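HD-GYP domain-containing protein (Bdellovibrio bacteriovorus, PDB 3TM8) probably acts as a cyclic-di-GMP phosphodiesterase of the HD-GYP class, with a two-iron centre in a helical HD domain. Local coordinates at residues 122-127 / 203-208; 235-240 / 252-257; 126-131 / 241-246. All coordinates share one frame; numbering follows the deposited sequence. Where two conformers were deposited one is given.

Interaction 1 of 3, residues 122-127 / 203-208; sequences EVFENP and HDYGHH. With FE (Fe (III) ion), chain D; FE (Fe (III) ion), chain E; PO4 (phosphate ion), chain C.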
# COMPACT_ATOMS: atom_id res chain seq x y z
N GLU A 122 -1.33 10.20 -3.37
CA GLU A 122 -1.16 11.65 -3.35
C GLU A 122 0.33 12.02 -3.33
O GLU A 122 0.76 12.93 -4.03
CB GLU A 122 -1.93 12.25 -2.17
CG GLU A 122 -1.56 13.67 -1.83
CD GLU A 122 -2.03 14.68 -2.83
OE1 GLU A 122 -2.90 14.36 -3.66
OE2 GLU A 122 -1.52 15.82 -2.77
N VAL A 123 1.13 11.30 -2.55
CA VAL A 123 2.57 11.53 -2.56
C VAL A 123 3.20 11.15 -3.92
O VAL A 123 4.00 11.90 -4.47
CB VAL A 123 3.25 10.77 -1.40
CG1 VAL A 123 4.77 10.87 -1.50
CG2 VAL A 123 2.75 11.31 -0.04
N PHE A 124 2.81 10.01 -4.48
CA PHE A 124 3.36 9.60 -5.78
C PHE A 124 3.07 10.66 -6.85
O PHE A 124 3.90 10.91 -7.73
CB PHE A 124 2.75 8.28 -6.25
CG PHE A 124 3.16 7.06 -5.45
CD1 PHE A 124 4.18 7.10 -4.50
CD2 PHE A 124 2.52 5.85 -5.68
CE1 PHE A 124 4.54 5.95 -3.81
CE2 PHE A 124 2.87 4.71 -4.99
CZ PHE A 124 3.88 4.76 -4.05
N GLU A 125 1.89 11.27 -6.80
CA GLU A 125 1.47 12.22 -7.82
C GLU A 125 2.07 13.60 -7.57
O GLU A 125 2.25 14.39 -8.49
CB GLU A 125 -0.06 12.31 -7.89
CG GLU A 125 -0.73 11.05 -8.41
CD GLU A 125 -2.23 11.04 -8.19
OE1 GLU A 125 -2.85 12.13 -8.19
OE2 GLU A 125 -2.81 9.95 -8.01
N ASN A 126 2.39 13.88 -6.31
CA ASN A 126 2.85 15.20 -5.88
C ASN A 126 4.03 15.09 -4.94
O ASN A 126 3.95 15.51 -3.78
CB ASN A 126 1.71 15.95 -5.18
CG ASN A 126 0.47 16.02 -6.02
OD1 ASN A 126 0.37 16.84 -6.92
ND2 ASN A 126 -0.48 15.14 -5.75
N PRO A 127 5.14 14.52 -5.42
CA PRO A 127 6.24 14.21 -4.50
C PRO A 127 6.92 15.43 -3.88
O PRO A 127 7.59 15.30 -2.86
CB PRO A 127 7.22 13.42 -5.39
CG PRO A 127 6.88 13.85 -6.79
CD PRO A 127 5.40 14.05 -6.79
N HIS A 203 7.14 2.30 -0.89
CA HIS A 203 8.37 1.63 -1.31
C HIS A 203 8.52 1.50 -2.82
O HIS A 203 9.64 1.58 -3.34
CB HIS A 203 8.56 0.27 -0.61
CG HIS A 203 7.74 -0.85 -1.19
ND1 HIS A 203 6.42 -1.08 -0.85
CD2 HIS A 203 8.07 -1.81 -2.09
CE1 HIS A 203 5.98 -2.13 -1.51
NE2 HIS A 203 6.96 -2.60 -2.26
N ASP A 204 7.41 1.31 -3.53
CA ASP A 204 7.44 1.05 -4.97
C ASP A 204 7.17 2.28 -5.82
O ASP A 204 6.71 2.18 -6.96
CB ASP A 204 6.51 -0.11 -5.32
CG ASP A 204 7.22 -1.45 -5.27
OD1 ASP A 204 8.47 -1.47 -5.37
OD2 ASP A 204 6.53 -2.49 -5.12
N TYR A 205 7.49 3.45 -5.27
CA TYR A 205 7.39 4.69 -6.03
C TYR A 205 8.06 4.59 -7.41
O TYR A 205 7.58 5.17 -8.39
CB TYR A 205 7.99 5.83 -5.21
CG TYR A 205 8.03 7.15 -5.95
CD1 TYR A 205 6.90 7.66 -6.58
CD2 TYR A 205 9.21 7.88 -6.02
CE1 TYR A 205 6.95 8.88 -7.25
CE2 TYR A 205 9.27 9.07 -6.69
CZ TYR A 205 8.14 9.57 -7.31
OH TYR A 205 8.23 10.77 -7.97
N GLY A 206 9.16 3.85 -7.49
CA GLY A 206 9.86 3.70 -8.76
C GLY A 206 9.04 3.07 -9.87
O GLY A 206 9.38 3.23 -11.05
N HIS A 207 7.98 2.35 -9.51
CA HIS A 207 7.11 1.73 -10.51
C HIS A 207 5.99 2.67 -10.98
O HIS A 207 5.23 2.30 -11.87
CB HIS A 207 6.41 0.47 -9.98
CG HIS A 207 7.31 -0.72 -9.77
ND1 HIS A 207 8.19 -1.18 -10.71
CD2 HIS A 207 7.37 -1.58 -8.73
CE1 HIS A 207 8.80 -2.26 -10.25
NE2 HIS A 207 8.31 -2.53 -9.05
N HIS A 208 5.85 3.84 -10.37
CA HIS A 208 4.72 4.71 -10.69
C HIS A 208 4.79 5.11 -12.16
O HIS A 208 5.80 5.63 -12.62
CB HIS A 208 4.75 5.94 -9.79
CG HIS A 208 3.61 6.89 -10.01
ND1 HIS A 208 2.30 6.57 -9.72
CD2 HIS A 208 3.61 8.17 -10.44
CE1 HIS A 208 1.54 7.62 -9.99
NE2 HIS A 208 2.31 8.60 -10.42
FE FE D . 6.98 -4.15 -3.92
FE FE E . 9.87 -3.09 -5.41
P PO4 C . 8.09 -5.50 -6.57
O1 PO4 C . 7.64 -6.13 -7.86
O2 PO4 C . 6.96 -5.38 -5.57
O3 PO4 C . 9.12 -6.41 -5.86
O4 PO4 C . 8.79 -4.19 -6.85
O HOH W 1 5.95 11.41 -9.44
O HOH W 2 8.95 -3.99 -3.98

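Interaction 2 of 3, residues 235-240 / 252-257; sequences EGAQKV and NIIGQH. With FE (Fe (III) ion), chain E.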
# COMPACT_ATOMS: atom_id res chain seq x y z
N GLU A 235 15.86 4.26 -9.38
CA GLU A 235 15.18 5.43 -9.91
C GLU A 235 14.27 6.08 -8.87
O GLU A 235 14.24 7.30 -8.74
CB GLU A 235 14.40 5.08 -11.17
CG GLU A 235 15.28 4.82 -12.38
CD GLU A 235 14.49 4.70 -13.66
OE1 GLU A 235 13.25 4.66 -13.59
OE2 GLU A 235 15.12 4.64 -14.74
N GLY A 236 13.53 5.25 -8.14
CA GLY A 236 12.65 5.75 -7.10
C GLY A 236 13.40 6.58 -6.08
O GLY A 236 12.99 7.70 -5.75
N ALA A 237 14.51 6.05 -5.58
CA ALA A 237 15.28 6.74 -4.57
C ALA A 237 15.95 8.00 -5.11
O ALA A 237 15.99 9.03 -4.43
CB ALA A 237 16.32 5.80 -3.97
N GLN A 238 16.46 7.94 -6.34
CA GLN A 238 17.12 9.10 -6.92
C GLN A 238 16.17 10.28 -7.01
O GLN A 238 16.56 11.44 -6.84
CB GLN A 238 17.71 8.76 -8.29
CG GLN A 238 18.96 7.91 -8.22
CD GLN A 238 19.43 7.45 -9.58
OE1 GLN A 238 18.69 7.55 -10.57
NE2 GLN A 238 20.65 6.95 -9.65
N LYS A 239 14.90 9.99 -7.28
CA LYS A 239 13.89 11.03 -7.42
C LYS A 239 13.59 11.75 -6.10
O LYS A 239 13.26 12.93 -6.10
CB LYS A 239 12.59 10.45 -7.99
CG LYS A 239 12.70 9.93 -9.41
CD LYS A 239 11.36 9.34 -9.85
CE LYS A 239 11.46 8.68 -11.22
NZ LYS A 239 11.80 9.66 -12.28
N VAL A 240 13.69 11.04 -4.98
CA VAL A 240 13.31 11.63 -3.70
C VAL A 240 14.48 11.97 -2.78
O VAL A 240 14.29 12.69 -1.81
CB VAL A 240 12.32 10.75 -2.92
CG1 VAL A 240 11.02 10.56 -3.71
CG2 VAL A 240 12.95 9.41 -2.57
N ASN A 252 15.81 5.37 2.27
CA ASN A 252 16.51 4.09 2.32
C ASN A 252 15.61 2.92 1.93
O ASN A 252 16.04 2.03 1.21
CB ASN A 252 17.08 3.83 3.71
CG ASN A 252 18.21 4.76 4.06
OD1 ASN A 252 18.76 5.44 3.18
ND2 ASN A 252 18.57 4.81 5.34
N ILE A 253 14.38 2.92 2.43
CA ILE A 253 13.47 1.83 2.11
C ILE A 253 13.11 1.84 0.61
O ILE A 253 13.12 0.80 -0.05
CB ILE A 253 12.23 1.88 3.01
CG1 ILE A 253 12.62 1.49 4.44
CG2 ILE A 253 11.14 0.96 2.47
CD1 ILE A 253 11.56 1.84 5.47
N ILE A 254 12.82 3.02 0.07
CA ILE A 254 12.52 3.10 -1.36
C ILE A 254 13.68 2.54 -2.19
O ILE A 254 13.46 1.75 -3.14
CB ILE A 254 12.18 4.55 -1.76
CG1 ILE A 254 10.83 4.94 -1.16
CG2 ILE A 254 12.15 4.70 -3.28
CD1 ILE A 254 10.52 6.42 -1.24
N GLY A 255 14.91 2.90 -1.83
CA GLY A 255 16.07 2.51 -2.60
C GLY A 255 16.63 1.13 -2.32
O GLY A 255 17.28 0.55 -3.18
N GLN A 256 16.40 0.59 -1.12
CA GLN A 256 17.08 -0.64 -0.70
C GLN A 256 16.16 -1.86 -0.56
O GLN A 256 16.62 -2.94 -0.21
CB GLN A 256 17.82 -0.44 0.64
CG GLN A 256 18.86 0.66 0.63
CD GLN A 256 19.45 0.88 2.02
OE1 GLN A 256 19.11 0.17 2.97
NE2 GLN A 256 20.33 1.87 2.14
N HIS A 257 14.87 -1.68 -0.82
CA HIS A 257 13.92 -2.74 -0.47
C HIS A 257 14.00 -3.98 -1.37
O HIS A 257 13.37 -4.98 -1.06
CB HIS A 257 12.49 -2.20 -0.48
CG HIS A 257 11.97 -1.96 -1.87
ND1 HIS A 257 12.07 -0.75 -2.51
CD2 HIS A 257 11.38 -2.80 -2.75
CE1 HIS A 257 11.55 -0.84 -3.72
NE2 HIS A 257 11.13 -2.08 -3.90
FE FE E . 9.87 -3.09 -5.41
O HOH W 2 8.95 -3.99 -3.98

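Interaction 3 of 3, residues 126-131 / 241-246; sequences NPENVE and QDKKHF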
# COMPACT_ATOMS: atom_id res chain seq x y z
N ASN A 126 2.39 13.88 -6.31
CA ASN A 126 2.85 15.20 -5.88
C ASN A 126 4.03 15.09 -4.94
O ASN A 126 3.95 15.51 -3.78
CB ASN A 126 1.71 15.95 -5.18
CG ASN A 126 0.47 16.02 -6.02
OD1 ASN A 126 0.37 16.84 -6.92
ND2 ASN A 126 -0.48 15.14 -5.75
N PRO A 127 5.14 14.52 -5.42
CA PRO A 127 6.24 14.21 -4.50
C PRO A 127 6.92 15.43 -3.88
O PRO A 127 7.59 15.30 -2.86
CB PRO A 127 7.22 13.42 -5.39
CG PRO A 127 6.88 13.85 -6.79
CD PRO A 127 5.40 14.05 -6.79
N GLU A 128 6.73 16.61 -4.47
CA GLU A 128 7.34 17.83 -3.95
C GLU A 128 6.49 18.46 -2.85
O GLU A 128 6.93 19.39 -2.18
CB GLU A 128 7.55 18.84 -5.08
CG GLU A 128 8.51 18.37 -6.16
CD GLU A 128 9.95 18.71 -5.86
OE1 GLU A 128 10.25 19.04 -4.69
OE2 GLU A 128 10.78 18.65 -6.79
N ASN A 129 5.27 17.95 -2.66
CA ASN A 129 4.32 18.58 -1.75
C ASN A 129 4.59 18.20 -0.29
O ASN A 129 4.33 17.07 0.13
CB ASN A 129 2.89 18.22 -2.17
CG ASN A 129 1.83 19.04 -1.46
OD1 ASN A 129 1.81 19.13 -0.23
ND2 ASN A 129 0.92 19.63 -2.23
N VAL A 130 5.11 19.15 0.47
CA VAL A 130 5.50 18.88 1.85
C VAL A 130 4.29 18.47 2.70
O VAL A 130 4.35 17.52 3.48
CB VAL A 130 6.23 20.09 2.46
CG1 VAL A 130 6.55 19.85 3.93
CG2 VAL A 130 7.50 20.37 1.67
N GLU A 131 3.20 19.21 2.56
CA GLU A 131 1.99 18.92 3.32
C GLU A 131 1.46 17.52 3.05
O GLU A 131 1.04 16.82 3.97
CB GLU A 131 0.91 19.96 3.02
CG GLU A 131 -0.44 19.68 3.66
CD GLU A 131 -1.43 20.82 3.50
OE1 GLU A 131 -1.35 21.56 2.50
OE2 GLU A 131 -2.28 20.99 4.40
N GLN A 241 15.67 11.47 -3.07
CA GLN A 241 16.77 11.52 -2.11
C GLN A 241 17.24 12.93 -1.72
O GLN A 241 17.84 13.11 -0.66
CB GLN A 241 17.97 10.68 -2.57
CG GLN A 241 18.62 11.14 -3.86
CD GLN A 241 19.74 10.22 -4.31
OE1 GLN A 241 20.09 9.27 -3.61
NE2 GLN A 241 20.31 10.50 -5.47
N ASP A 242 16.96 13.92 -2.56
CA ASP A 242 17.38 15.29 -2.28
C ASP A 242 16.22 16.17 -1.83
O ASP A 242 16.38 17.37 -1.63
CB ASP A 242 18.08 15.90 -3.50
CG ASP A 242 19.32 15.13 -3.92
OD1 ASP A 242 20.30 15.13 -3.15
OD2 ASP A 242 19.31 14.52 -5.01
N LYS A 243 15.04 15.57 -1.67
CA LYS A 243 13.88 16.31 -1.18
C LYS A 243 13.98 16.44 0.33
O LYS A 243 13.95 15.45 1.06
CB LYS A 243 12.59 15.63 -1.61
CG LYS A 243 12.31 15.80 -3.09
CD LYS A 243 11.05 15.09 -3.53
CE LYS A 243 10.64 15.50 -4.93
NZ LYS A 243 11.75 15.35 -5.92
N LYS A 244 14.10 17.68 0.79
CA LYS A 244 14.41 17.97 2.19
C LYS A 244 13.40 17.37 3.15
O LYS A 244 13.75 17.01 4.27
CB LYS A 244 14.51 19.48 2.41
CG LYS A 244 15.37 20.22 1.39
CD LYS A 244 15.23 21.72 1.56
CE LYS A 244 15.69 22.47 0.31
NZ LYS A 244 14.82 22.19 -0.87
N HIS A 245 12.15 17.28 2.72
CA HIS A 245 11.09 16.82 3.61
C HIS A 245 11.01 15.30 3.73
O HIS A 245 10.33 14.79 4.61
CB HIS A 245 9.73 17.39 3.19
CG HIS A 245 9.35 17.08 1.78
ND1 HIS A 245 9.89 17.75 0.70
CD2 HIS A 245 8.47 16.19 1.26
CE1 HIS A 245 9.37 17.29 -0.42
NE2 HIS A 245 8.50 16.34 -0.11
N PHE A 246 11.69 14.57 2.84
CA PHE A 246 11.70 13.11 2.94
C PHE A 246 12.61 12.64 4.07
O PHE A 246 13.76 13.09 4.20
CB PHE A 246 12.11 12.45 1.62
CG PHE A 246 10.94 12.08 0.74
CD1 PHE A 246 10.59 10.75 0.57
CD2 PHE A 246 10.19 13.06 0.11
CE1 PHE A 246 9.51 10.41 -0.23
CE2 PHE A 246 9.12 12.73 -0.69
CZ PHE A 246 8.77 11.40 -0.86

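Interaction 1 of 3, residues 122-127 / 203-208
Phe124, on the last turn of helix 105-125, lies against Tyr205 and His208, and the three rings form an aromatic cluster. The Phe124 and Tyr205 rings are near parallel, planes at 30°, but slid so far apart that they barely overlap; they meet at their CD1 atoms, 3.5 Å from each other. Two CH-pi contacts accompany this pair. Tyr205 CA sits over one face of the Phe124 ring, 4.2 Å from its centroid, and Phe124 CB stands above the centre of the His208 ring at 3.9 Å. The His208 side chain, with CG anti to its own backbone N (chi1 -179°), lays that face across the helix end. Pro127 packs on the far end of Tyr205, its CG 3.6 Å from Tyr205 OH.

Segment 203-208 opens with the His-Asp pair that names the HD fold. The metal bonds leave it on the side away from Phe124: His203 NE2 binds one iron, and the Asp204 carboxylate bridges both, OD2 to the first and OD1 to the second. His170 and Asn285 complete the protein ligands of the first iron.

No direct hydrogen bond joins the segments. A water donates to Phe124 O at 2.7 Å and lies 2.8 Å from Tyr205 OH, in the tyrosine ring plane. His207 NE2 donates to phosphate O4 at 2.8 Å, an oxygen that also binds the second iron.

Interaction 2 of 3, residues 235-240 / 252-257
Ala237 CB rests 3.6 Å from Gly255 CA, where two consecutive helices of the HD domain, 223-240 and 248-256, pack as a nearly antiparallel pair. Their short segments run at 150° and approach to 7.8 Å, a close spacing that fits the small residues Gly236, Ala237 and Gly255 at the interface.

Ile254 is the large side chain of the contact, and its two branches do different jobs. CG2, set anti to the backbone N, presses on the opposite main chain, 3.6 Å from both Gly236 C and Ala237 N. The other branch runs out through CG1 with an extended chi2 of 168°, which carries CD1 along the helix pair to Val240 CG2 at 4.1 Å. That Val240 methyl lies between its own backbone N and carbonyl carbon, and the two side chains meet at a slant.

Further along the chain comes His257, a ligand of the iron also held by Asp204, His232 and Glu258. Its chi1 of 73° folds the imidazole back under the preceding turn. There ND1 donates in the ring plane to Ile253 O at 3.1 Å and more weakly to Ile254 O, orienting the ring, while NE2 binds the iron at 2.2 Å.

Interaction 3 of 3, residues 126-131 / 241-246
Pro127 turns its carbonyl oxygen toward the loop 241-246, where His245 NE2 donates a hydrogen bond to it at 3.1 Å. The oxygen lies in the imidazole plane, whereas the donor is tilted from the carbonyl plane and the N-H...O angle is 147°. The His245 chi1 of 56° places CG between the backbone N and the carbonyl carbon, and the ring stands up from its turn to reach the oxygen. The same oxygen is approached at the edge of the Phe246 ring by CE2, at 3.7 Å, and by the aliphatic part of Lys243, with CD at 3.5 Å.

Glu128 starts away from the loop but bends at chi2 (-89°), so that its side chain and that of Lys243 cross at about a right angle and the carboxylate comes beside the end of the lysine. A long salt bridge results, Glu128 OE2 to Lys243 NZ at 3.5 Å, and Glu128 CD lies 3.4 Å from Lys243 CE. The ammonium is also hydrogen-bonded to Lys239 O of helix 223-240.

Asn129 closes the type I turn that begins at Asn126 and is the N-cap of helix 130-149, its OD1 accepting from Ser132 N. Facing it across the contact is a second type I turn, Lys243 to Phe246, so two turns that link helices meet here.

Val130, on the first turn of the new helix, sets CG2 over one face of the His245 ring, 3.9 Å from the centroid and offset toward the rim. Tyr133 meets His245 edge-to-face.

With NE2 bonded and one face covered by a methyl, rotation of the imidazole would be restricted; the salt bridge, longer and at the surface, is probably the looser part of the contact.

In the fold
Following the chain from the N terminus, the first contact residues lie at the end of helix 105-125, which begins two contacts. Interaction 1 closes the shorter loop, bringing that end onto the His-Asp segment after helix 190-202; interaction 3 starts from the same stretch, sharing Asn126 and Pro127, and spans on to the loop after helix 223-240. Interaction 2 opens only once interaction 1 has closed, and it crosses interaction 3, because 241-246 lies between its two helices. Interactions 1 and 2 converge on one iron through Asp204 and His257. Phe246 touches Val123, Val240 and Ile254, bringing the contacts together; interactions 1 and 3 tie helices 105-125 and 130-149 to the metal-binding helical core, which holds interaction 2.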